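Local coordinates for protein endonuclease V (Bacillus subtilis, PDB 3GA2) that probably repairs deaminated DNA as a magnesium-dependent endonuclease, nicking the strand at the second phosphodiester bond 3' to a deoxyinosine, at residues F9-K12 with D16-Q19; L47-Q52 with F93-L98; C60-I65 with K104-E109; A178-T181 with K186-F189. The protein carries 1 engineered substitution. One frame throughout, in Å; residues are numbered along the deposited sequence.

Interaction 1. Residues F9-K12 with D16-Q19; sequences FDMK and DFLQ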
# COMPACT_ATOMS: atom_id res chain seq x y z
N PHE A 9 5.83 0.15 -18.66
CA PHE A 9 6.98 0.31 -17.77
C PHE A 9 8.28 0.35 -18.57
O PHE A 9 9.17 -0.46 -18.34
CB PHE A 9 7.00 -0.83 -16.76
CG PHE A 9 5.80 -0.85 -15.85
CD1 PHE A 9 5.78 -0.06 -14.70
CD2 PHE A 9 4.68 -1.60 -16.18
CE1 PHE A 9 4.64 -0.02 -13.90
CE2 PHE A 9 3.55 -1.56 -15.38
CZ PHE A 9 3.53 -0.77 -14.23
N ASP A 10 8.38 1.30 -19.50
CA ASP A 10 9.58 1.44 -20.32
C ASP A 10 10.41 2.67 -19.97
O ASP A 10 11.32 3.04 -20.71
CB ASP A 10 9.20 1.51 -21.81
CG ASP A 10 8.42 0.31 -22.27
OD1 ASP A 10 8.90 -0.83 -22.11
OD2 ASP A 10 7.32 0.51 -22.82
N MSE A 11 10.09 3.30 -18.84
CA MSE A 11 10.81 4.50 -18.40
C MSE A 11 12.32 4.25 -18.31
O MSE A 11 12.75 3.20 -17.83
CB MSE A 11 10.30 4.97 -17.04
CG MSE A 11 8.85 5.47 -17.00
SE MSE A 11 7.50 4.10 -17.23
CE MSE A 11 6.79 4.67 -18.93
N LYS A 12 13.11 5.22 -18.75
CA LYS A 12 14.57 5.10 -18.70
C LYS A 12 15.16 6.06 -17.67
O LYS A 12 15.45 5.68 -16.54
CB LYS A 12 15.19 5.38 -20.07
CG LYS A 12 14.24 5.26 -21.25
CD LYS A 12 13.78 6.64 -21.70
CE LYS A 12 12.75 6.56 -22.81
NZ LYS A 12 12.35 7.92 -23.27
N ASP A 16 11.53 10.42 -17.31
CA ASP A 16 10.41 9.58 -17.71
C ASP A 16 9.50 9.30 -16.52
O ASP A 16 8.28 9.46 -16.61
CB ASP A 16 10.92 8.25 -18.28
CG ASP A 16 11.96 8.44 -19.38
OD1 ASP A 16 11.66 9.11 -20.39
OD2 ASP A 16 13.08 7.90 -19.23
N PHE A 17 10.09 8.88 -15.41
CA PHE A 17 9.34 8.57 -14.20
C PHE A 17 8.57 9.79 -13.67
O PHE A 17 7.41 9.67 -13.28
CB PHE A 17 10.26 8.02 -13.11
CG PHE A 17 10.96 6.75 -13.49
CD1 PHE A 17 12.17 6.77 -14.18
CD2 PHE A 17 10.39 5.51 -13.18
CE1 PHE A 17 12.80 5.59 -14.56
CE2 PHE A 17 11.02 4.32 -13.55
CZ PHE A 17 12.22 4.36 -14.24
N LEU A 18 9.22 10.95 -13.66
CA LEU A 18 8.56 12.16 -13.18
C LEU A 18 7.36 12.55 -14.02
O LEU A 18 6.35 13.03 -13.50
CB LEU A 18 9.54 13.34 -13.14
CG LEU A 18 10.32 13.58 -11.85
CD1 LEU A 18 9.35 13.69 -10.68
CD2 LEU A 18 11.30 12.46 -11.63
N GLN A 19 7.47 12.34 -15.33
CA GLN A 19 6.38 12.68 -16.23
C GLN A 19 5.16 11.82 -15.95
O GLN A 19 4.03 12.31 -15.97
CB GLN A 19 6.82 12.51 -17.68
CG GLN A 19 5.91 13.21 -18.67
CD GLN A 19 6.02 14.73 -18.57
OE1 GLN A 19 5.21 15.46 -19.15
NE2 GLN A 19 7.02 15.21 -17.84
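Met-11, a selenomethionine, lays its CB squarely over the centre of the Phe-17 ring. The distance from Met-11 CB to the Phe-17 centroid is 3.5 Å, only 13° off the ring normal, a clear CH-pi contact. CG is set beside the backbone N of Met-11, anti to its carbonyl carbon (chi1 -66°), and passes by CB of Asp-16; the chain bends again beyond it, leaving SE of Met-11 oblique to the ring, 5.5 Å from the Phe-17 centroid. Lys-12 meets the same ring quite differently: its carbonyl O lies in the ring plane at the edge, 3.3 Å from CE1 of Phe-17. The lysine side chain runs at about a right angle to that of Asp-16 and ends in a salt bridge, with NZ of Lys-12 3.2 Å from OD1 of Asp-16 and reaching it from above the carboxylate plane. The backbone N of Lys-12 also bonds to OD2 of Asp-16, although that oxygen is less surely placed. Beyond the pair of segments, Phe-17 stacks on Phe-90 and meets Phe-93 edge-to-face. The loop ahead of helix 14-25 thus lies against the helix's first turn, through a CH-pi contact with a looser Met-aromatic one beside it.

Interaction 2. Residues L47-Q52 with F93-L98; sequences LAYWEQ and FRELPL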
# COMPACT_ATOMS: atom_id res chain seq x y z
N LEU A 47 4.93 -6.80 -0.39
CA LEU A 47 5.99 -7.26 -1.28
C LEU A 47 7.24 -7.55 -0.45
O LEU A 47 7.52 -6.84 0.52
CB LEU A 47 6.30 -6.16 -2.29
CG LEU A 47 6.84 -6.46 -3.69
CD1 LEU A 47 7.61 -7.77 -3.71
CD2 LEU A 47 5.68 -6.51 -4.65
N ALA A 48 7.97 -8.59 -0.83
CA ALA A 48 9.20 -8.96 -0.13
C ALA A 48 10.31 -9.21 -1.15
O ALA A 48 10.05 -9.74 -2.23
CB ALA A 48 8.98 -10.21 0.71
N TYR A 49 11.54 -8.82 -0.80
CA TYR A 49 12.68 -8.98 -1.69
C TYR A 49 13.83 -9.71 -1.02
O TYR A 49 13.92 -9.76 0.21
CB TYR A 49 13.17 -7.61 -2.18
CG TYR A 49 12.07 -6.71 -2.67
CD1 TYR A 49 11.24 -6.03 -1.78
CD2 TYR A 49 11.84 -6.55 -4.04
CE1 TYR A 49 10.21 -5.22 -2.23
CE2 TYR A 49 10.81 -5.74 -4.50
CZ TYR A 49 10.00 -5.08 -3.59
OH TYR A 49 8.98 -4.28 -4.04
N TRP A 50 14.73 -10.26 -1.84
CA TRP A 50 15.89 -10.98 -1.33
C TRP A 50 16.92 -11.18 -2.45
O TRP A 50 16.56 -11.23 -3.62
CB TRP A 50 15.46 -12.35 -0.79
CG TRP A 50 15.12 -13.32 -1.87
CD1 TRP A 50 15.93 -14.27 -2.41
CD2 TRP A 50 13.87 -13.41 -2.57
NE1 TRP A 50 15.27 -14.95 -3.41
CE2 TRP A 50 14.01 -14.44 -3.53
CE3 TRP A 50 12.65 -12.72 -2.49
CZ2 TRP A 50 12.97 -14.80 -4.40
CZ3 TRP A 50 11.62 -13.08 -3.35
CH2 TRP A 50 11.79 -14.11 -4.29
N GLU A 51 18.18 -11.28 -2.06
CA GLU A 51 19.27 -11.49 -3.01
C GLU A 51 19.24 -12.92 -3.52
O GLU A 51 19.00 -13.85 -2.75
CB GLU A 51 20.62 -11.21 -2.33
CG GLU A 51 20.85 -12.02 -1.05
CD GLU A 51 22.22 -11.78 -0.44
OE1 GLU A 51 23.23 -12.12 -1.09
OE2 GLU A 51 22.29 -11.26 0.70
N GLN A 52 19.49 -13.11 -4.81
CA GLN A 52 19.48 -14.45 -5.39
C GLN A 52 20.33 -14.58 -6.66
O GLN A 52 20.00 -14.01 -7.70
CB GLN A 52 18.04 -14.87 -5.70
CG GLN A 52 17.89 -16.33 -6.08
CD GLN A 52 18.35 -17.27 -4.99
OE1 GLN A 52 17.84 -17.24 -3.87
NE2 GLN A 52 19.33 -18.11 -5.31
N PHE A 93 7.42 2.06 -9.22
CA PHE A 93 7.51 1.61 -10.60
C PHE A 93 8.05 0.19 -10.73
O PHE A 93 7.61 -0.57 -11.59
CB PHE A 93 8.37 2.56 -11.44
CG PHE A 93 7.71 3.89 -11.70
CD1 PHE A 93 7.71 4.89 -10.73
CD2 PHE A 93 7.10 4.15 -12.92
CE1 PHE A 93 7.10 6.12 -10.96
CE2 PHE A 93 6.49 5.38 -13.17
CZ PHE A 93 6.49 6.37 -12.19
N ARG A 94 9.00 -0.18 -9.89
CA ARG A 94 9.54 -1.53 -9.97
C ARG A 94 8.75 -2.54 -9.15
O ARG A 94 9.16 -3.69 -9.02
CB ARG A 94 11.02 -1.56 -9.57
CG ARG A 94 11.36 -0.94 -8.24
CD ARG A 94 12.84 -1.18 -7.93
NE ARG A 94 13.31 -0.40 -6.78
CZ ARG A 94 13.53 0.91 -6.81
NH1 ARG A 94 13.33 1.59 -7.93
NH2 ARG A 94 13.95 1.53 -5.72
N GLU A 95 7.62 -2.11 -8.60
CA GLU A 95 6.78 -3.00 -7.80
C GLU A 95 5.47 -3.26 -8.52
O GLU A 95 4.94 -4.37 -8.47
CB GLU A 95 6.49 -2.38 -6.43
CG GLU A 95 7.70 -2.11 -5.59
CD GLU A 95 7.33 -1.59 -4.21
OE1 GLU A 95 6.62 -0.56 -4.14
OE2 GLU A 95 7.75 -2.20 -3.21
N LEU A 96 4.96 -2.24 -9.20
CA LEU A 96 3.70 -2.34 -9.91
C LEU A 96 3.55 -3.57 -10.80
O LEU A 96 2.52 -4.24 -10.76
CB LEU A 96 3.47 -1.06 -10.72
CG LEU A 96 2.57 -0.02 -10.06
CD1 LEU A 96 2.93 0.13 -8.59
CD2 LEU A 96 2.70 1.32 -10.79
N PRO A 97 4.57 -3.89 -11.61
CA PRO A 97 4.46 -5.08 -12.47
C PRO A 97 4.05 -6.34 -11.70
O PRO A 97 3.15 -7.06 -12.11
CB PRO A 97 5.85 -5.18 -13.10
CG PRO A 97 6.23 -3.72 -13.24
CD PRO A 97 5.82 -3.16 -11.88
N LEU A 98 4.70 -6.58 -10.56
CA LEU A 98 4.36 -7.74 -9.75
C LEU A 98 2.99 -7.57 -9.10
O LEU A 98 2.25 -8.54 -8.94
CB LEU A 98 5.41 -7.98 -8.66
CG LEU A 98 6.73 -8.59 -9.16
CD1 LEU A 98 7.74 -8.63 -8.04
CD2 LEU A 98 6.45 -9.99 -9.68
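Tyr-49 and Glu-95 reach each other because both first torsions set CG beside the backbone N, anti to the carbonyl carbon (chi1 -48° in Tyr-49, -61° in Glu-95), and the glutamate then runs on extended. The two side chains cross at about a right angle, yet ring and carboxylate are nearly coplanar, their planes 17° apart. Tyr-49 OH donates to OE2 of Glu-95 over 2.6 Å, a short bond that takes the anti lone pair, the one turned away from the other oxygen. One face of the tyrosine ring is backed within its own strand by Leu-47, whose CD1 lies 3.6 Å above the Tyr-49 ring plane, toward the rim. CD2 of Leu-47 lies a loose 4.3 Å from CB of Leu-98, where strand 41-52 meets helix 96-105. A phenylalanine in place of Tyr-49 would probably leave OE2 without this donor and let the carboxylate turn more easily. Leu-47 directly follows Asp-46, a predicted magnesium ligand, so the contact borders the predicted metal site of an RNase H-like fold. Chemically, a bond to the anti lone pair of OE2 is likely to restrain the turn of the Glu-95 carboxylate, and takes none of the syn lone pairs itself.

Interaction 3. Residues C60-I65 with K104-E109; sequences CCIIVI and KKLETE
Leu-106 carries the apolar part of this contact, its methyls lying against Ile-62 and Val-64, two residues that point from the same face of strand 55-66. CD2 of Leu-106 does most of the touching, 3.9 Å from CG2 of Ile-62 and 3.8 Å from CG2 of Val-64, so a single methyl meets two strand residues. The leucine crosses Ile-62 at about a right angle and Val-64 obliquely. Ile-62 offers CG2 rather than its longer branch.

Thr-108 supplies the mixed part. Its hydroxyl stands between the backbone N and the carbonyl carbon (chi1 64°), which places OG1 of Thr-108 over the valine: 3.6 Å from CG1 of Val-64 and 3.7 Å from CG2 of the same residue. These are plain van der Waals contacts, the two side chains sliding past each other in opposite directions.

The polar bonding runs to strand 72-81. Glu-74 takes OG1 of Thr-108 with OE1 and the backbone N of Glu-107 with OE2, while Leu-106 also packs on Val-76.

Here the end of a helix packs on the outer strands of the mixed sheet of an RNase H-like fold. No hydrogen bond spans the two segments, so the turn after helix 96-105 is held on strand 55-66 by dispersion and the burial of methyls. The threonine can lie against the valine because its hydroxyl is satisfied by the neighbouring strand, and the carboxylate that satisfies it also grips the turn's backbone.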
# COMPACT_ATOMS: atom_id res chain seq x y z
N CYS A 60 5.03 -10.63 -4.50
CA CYS A 60 3.90 -9.84 -4.05
C CYS A 60 2.75 -10.76 -3.70
O CYS A 60 2.37 -11.62 -4.49
CB CYS A 60 3.43 -8.86 -5.13
SG CYS A 60 1.81 -8.11 -4.77
N CYS A 61 2.20 -10.58 -2.50
CA CYS A 61 1.07 -11.38 -2.05
C CYS A 61 -0.13 -10.47 -1.83
O CYS A 61 -0.01 -9.36 -1.31
CB CYS A 61 1.37 -12.09 -0.73
SG CYS A 61 2.56 -13.44 -0.81
N ILE A 62 -1.29 -10.96 -2.24
CA ILE A 62 -2.54 -10.24 -2.05
C ILE A 62 -3.42 -11.18 -1.24
O ILE A 62 -3.64 -12.33 -1.63
CB ILE A 62 -3.23 -9.91 -3.39
CG1 ILE A 62 -2.39 -8.89 -4.17
CG2 ILE A 62 -4.63 -9.34 -3.13
CD1 ILE A 62 -2.97 -8.53 -5.53
N ILE A 63 -3.88 -10.70 -0.10
CA ILE A 63 -4.74 -11.48 0.77
C ILE A 63 -6.09 -10.79 0.79
O ILE A 63 -6.17 -9.62 1.13
CB ILE A 63 -4.22 -11.52 2.21
CG1 ILE A 63 -2.75 -11.94 2.22
CG2 ILE A 63 -5.06 -12.47 3.05
CD1 ILE A 63 -2.51 -13.34 1.68
N VAL A 64 -7.14 -11.51 0.39
CA VAL A 64 -8.48 -10.95 0.37
C VAL A 64 -9.27 -11.50 1.54
O VAL A 64 -9.30 -12.71 1.76
CB VAL A 64 -9.23 -11.33 -0.93
CG1 VAL A 64 -10.55 -10.60 -1.01
CG2 VAL A 64 -8.36 -11.00 -2.15
N ILE A 65 -9.89 -10.63 2.33
CA ILE A 65 -10.69 -11.10 3.45
C ILE A 65 -12.13 -10.63 3.29
O ILE A 65 -12.41 -9.71 2.53
CB ILE A 65 -10.15 -10.61 4.82
CG1 ILE A 65 -10.25 -9.09 4.91
CG2 ILE A 65 -8.70 -11.07 5.01
CD1 ILE A 65 -10.18 -8.56 6.33
N LYS A 104 -4.22 -9.62 -11.22
CA LYS A 104 -4.83 -10.28 -12.38
C LYS A 104 -5.21 -11.73 -12.08
O LYS A 104 -6.05 -12.32 -12.76
CB LYS A 104 -3.88 -10.20 -13.58
CG LYS A 104 -3.66 -8.75 -14.03
CD LYS A 104 -2.45 -8.58 -14.92
CE LYS A 104 -2.72 -8.97 -16.35
NZ LYS A 104 -1.52 -8.69 -17.18
N LYS A 105 -4.61 -12.29 -11.04
CA LYS A 105 -4.91 -13.67 -10.68
C LYS A 105 -6.13 -13.77 -9.77
O LYS A 105 -6.69 -14.85 -9.59
CB LYS A 105 -3.69 -14.29 -9.98
CG LYS A 105 -2.44 -14.36 -10.84
CD LYS A 105 -1.29 -14.96 -10.07
CE LYS A 105 -0.07 -15.18 -10.94
NZ LYS A 105 0.97 -15.97 -10.21
N LEU A 106 -6.56 -12.64 -9.22
CA LEU A 106 -7.72 -12.60 -8.32
C LEU A 106 -9.05 -13.03 -8.95
O LEU A 106 -9.44 -12.52 -10.00
CB LEU A 106 -7.89 -11.19 -7.75
CG LEU A 106 -6.81 -10.68 -6.80
CD1 LEU A 106 -7.10 -9.23 -6.43
CD2 LEU A 106 -6.77 -11.55 -5.55
N GLU A 107 -9.74 -13.95 -8.29
CA GLU A 107 -11.04 -14.39 -8.77
C GLU A 107 -12.08 -13.45 -8.15
O GLU A 107 -13.14 -13.21 -8.72
CB GLU A 107 -11.34 -15.84 -8.36
CG GLU A 107 -10.47 -16.89 -9.05
CD GLU A 107 -10.99 -18.30 -8.85
OE1 GLU A 107 -11.35 -18.66 -7.71
OE2 GLU A 107 -11.04 -19.07 -9.83
N THR A 108 -11.76 -12.92 -6.97
CA THR A 108 -12.66 -11.99 -6.30
C THR A 108 -12.40 -10.57 -6.80
O THR A 108 -11.48 -10.34 -7.58
CB THR A 108 -12.48 -12.01 -4.78
OG1 THR A 108 -11.16 -11.55 -4.45
CG2 THR A 108 -12.67 -13.42 -4.24
N GLU A 109 -13.22 -9.63 -6.36
CA GLU A 109 -13.07 -8.24 -6.75
C GLU A 109 -13.09 -7.42 -5.47
O GLU A 109 -14.13 -6.92 -5.06
CB GLU A 109 -14.23 -7.82 -7.67
CG GLU A 109 -14.04 -6.44 -8.32
CD GLU A 109 -15.21 -6.05 -9.23
OE1 GLU A 109 -15.62 -6.88 -10.07
OE2 GLU A 109 -15.70 -4.91 -9.12

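Interaction 4. Residues A178-T181 with K186-F189; sequences ALRT and KPIF
Leu-179 and Ile-188 form an antiparallel hydrogen-bonded pair, each satisfying the other: Leu-179 N donates to Ile-188 O over 2.8 Å (172° at the hydrogen), and Ile-188 N returns a bond to Leu-179 O, also 2.8 Å. Past this pair a water joins the two segments, 3.2 Å from Thr-181 OG1 and 3.1 Å from Lys-186 O. It can donate to either but cannot serve every nearby acceptor at once, so both bonds need not be made all the time. Thr-181 OG1 also bonds to the carbonyl of Arg-214. CG2 of Thr-181, anti to its carbonyl carbon, presses on CD1 of Ile-188 at a tight 3.4 Å. With alanine in place of Thr-181, Arg-214 O and the water would probably lose this hydroxyl, and a gap would be likely to open beside Ile-188 CD1. Arg-180 folds back so that its NH1 lies 3.7 Å from Pro-187 CD; all three guanidinium nitrogens are bonded, NE to Glu-159 O, NH2 to Pro-158 O and NH1 to Val-185 O. This is the turn end of the hairpin of strands 173-179 and 188-194. Leu-179 packs on helix 198-207, Ala-178 and Phe-189 face Phe-155, and the hairpin is flanked in the sheet by strands 165-170 and 140-144.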
# COMPACT_ATOMS: atom_id res chain seq x y z
N ALA A 178 -0.40 10.09 11.60
CA ALA A 178 0.47 9.22 12.38
C ALA A 178 -0.60 8.57 13.24
O ALA A 178 -1.30 9.26 13.99
CB ALA A 178 1.43 10.03 13.23
N LEU A 179 -0.75 7.26 13.11
CA LEU A 179 -1.80 6.55 13.82
C LEU A 179 -1.35 5.44 14.75
O LEU A 179 -0.59 4.55 14.37
CB LEU A 179 -2.78 5.96 12.79
CG LEU A 179 -3.96 5.13 13.30
CD1 LEU A 179 -4.90 6.01 14.10
CD2 LEU A 179 -4.69 4.51 12.12
N ARG A 180 -1.85 5.51 15.98
CA ARG A 180 -1.56 4.52 17.01
C ARG A 180 -2.56 3.39 16.84
O ARG A 180 -3.70 3.49 17.28
CB ARG A 180 -1.75 5.14 18.40
CG ARG A 180 -1.28 4.25 19.54
CD ARG A 180 0.24 4.30 19.69
NE ARG A 180 0.68 5.63 20.10
CZ ARG A 180 1.95 5.97 20.31
NH1 ARG A 180 2.92 5.08 20.15
NH2 ARG A 180 2.25 7.21 20.69
N THR A 181 -2.15 2.31 16.19
CA THR A 181 -3.05 1.18 15.99
C THR A 181 -3.00 0.28 17.20
O THR A 181 -4.03 -0.15 17.71
CB THR A 181 -2.68 0.39 14.74
OG1 THR A 181 -1.26 0.21 14.70
CG2 THR A 181 -3.14 1.12 13.50
N LYS A 186 4.95 1.29 18.42
CA LYS A 186 5.19 2.24 17.33
C LYS A 186 3.96 2.44 16.46
O LYS A 186 3.33 1.48 16.03
CB LYS A 186 6.36 1.77 16.46
CG LYS A 186 6.77 2.78 15.39
CD LYS A 186 7.96 2.24 14.60
CE LYS A 186 8.46 3.23 13.56
NZ LYS A 186 9.60 2.66 12.78
N PRO A 187 3.60 3.69 16.18
CA PRO A 187 2.43 3.94 15.34
C PRO A 187 2.71 3.66 13.87
O PRO A 187 3.86 3.44 13.48
CB PRO A 187 2.13 5.41 15.61
CG PRO A 187 3.49 5.99 15.80
CD PRO A 187 4.17 4.96 16.67
N ILE A 188 1.66 3.63 13.07
CA ILE A 188 1.82 3.42 11.64
C ILE A 188 1.50 4.76 10.98
O ILE A 188 0.97 5.67 11.62
CB ILE A 188 0.88 2.34 11.10
CG1 ILE A 188 -0.57 2.67 11.46
CG2 ILE A 188 1.30 0.97 11.62
CD1 ILE A 188 -1.58 1.97 10.60
N PHE A 189 1.82 4.87 9.70
CA PHE A 189 1.57 6.10 8.98
C PHE A 189 0.57 5.88 7.87
O PHE A 189 0.84 5.22 6.88
CB PHE A 189 2.90 6.66 8.49
CG PHE A 189 3.85 6.89 9.60
CD1 PHE A 189 4.78 5.90 9.96
CD2 PHE A 189 3.74 8.02 10.40
CE1 PHE A 189 5.57 6.05 11.09
CE2 PHE A 189 4.53 8.17 11.54
CZ PHE A 189 5.44 7.18 11.89
O HOH W 1 0.43 1.63 17.05

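How the interactions relate
Interactions 2 and 3 are neighbours: their centres are about 17 Å apart, both set helix 96-105 or its end against adjacent strands of one mixed sheet, and they touch where Leu-47 and Leu-98 meet Cys-60. Their segments alternate along the chain. Interaction 1 closes before either opens, yet its Phe-9 and Phe-17 pack on residues 93-97, joining the N-terminal loop and helix 14-25 to that region; the centres of interactions 1 and 2 are about 17 Å apart. Interaction 4 comes last, centre to centre about 25 Å from interaction 2, on another part of the same sheet. Between it and interaction 2 runs strand 113-116, which, like strand 41-52, carries a predicted magnesium ligand.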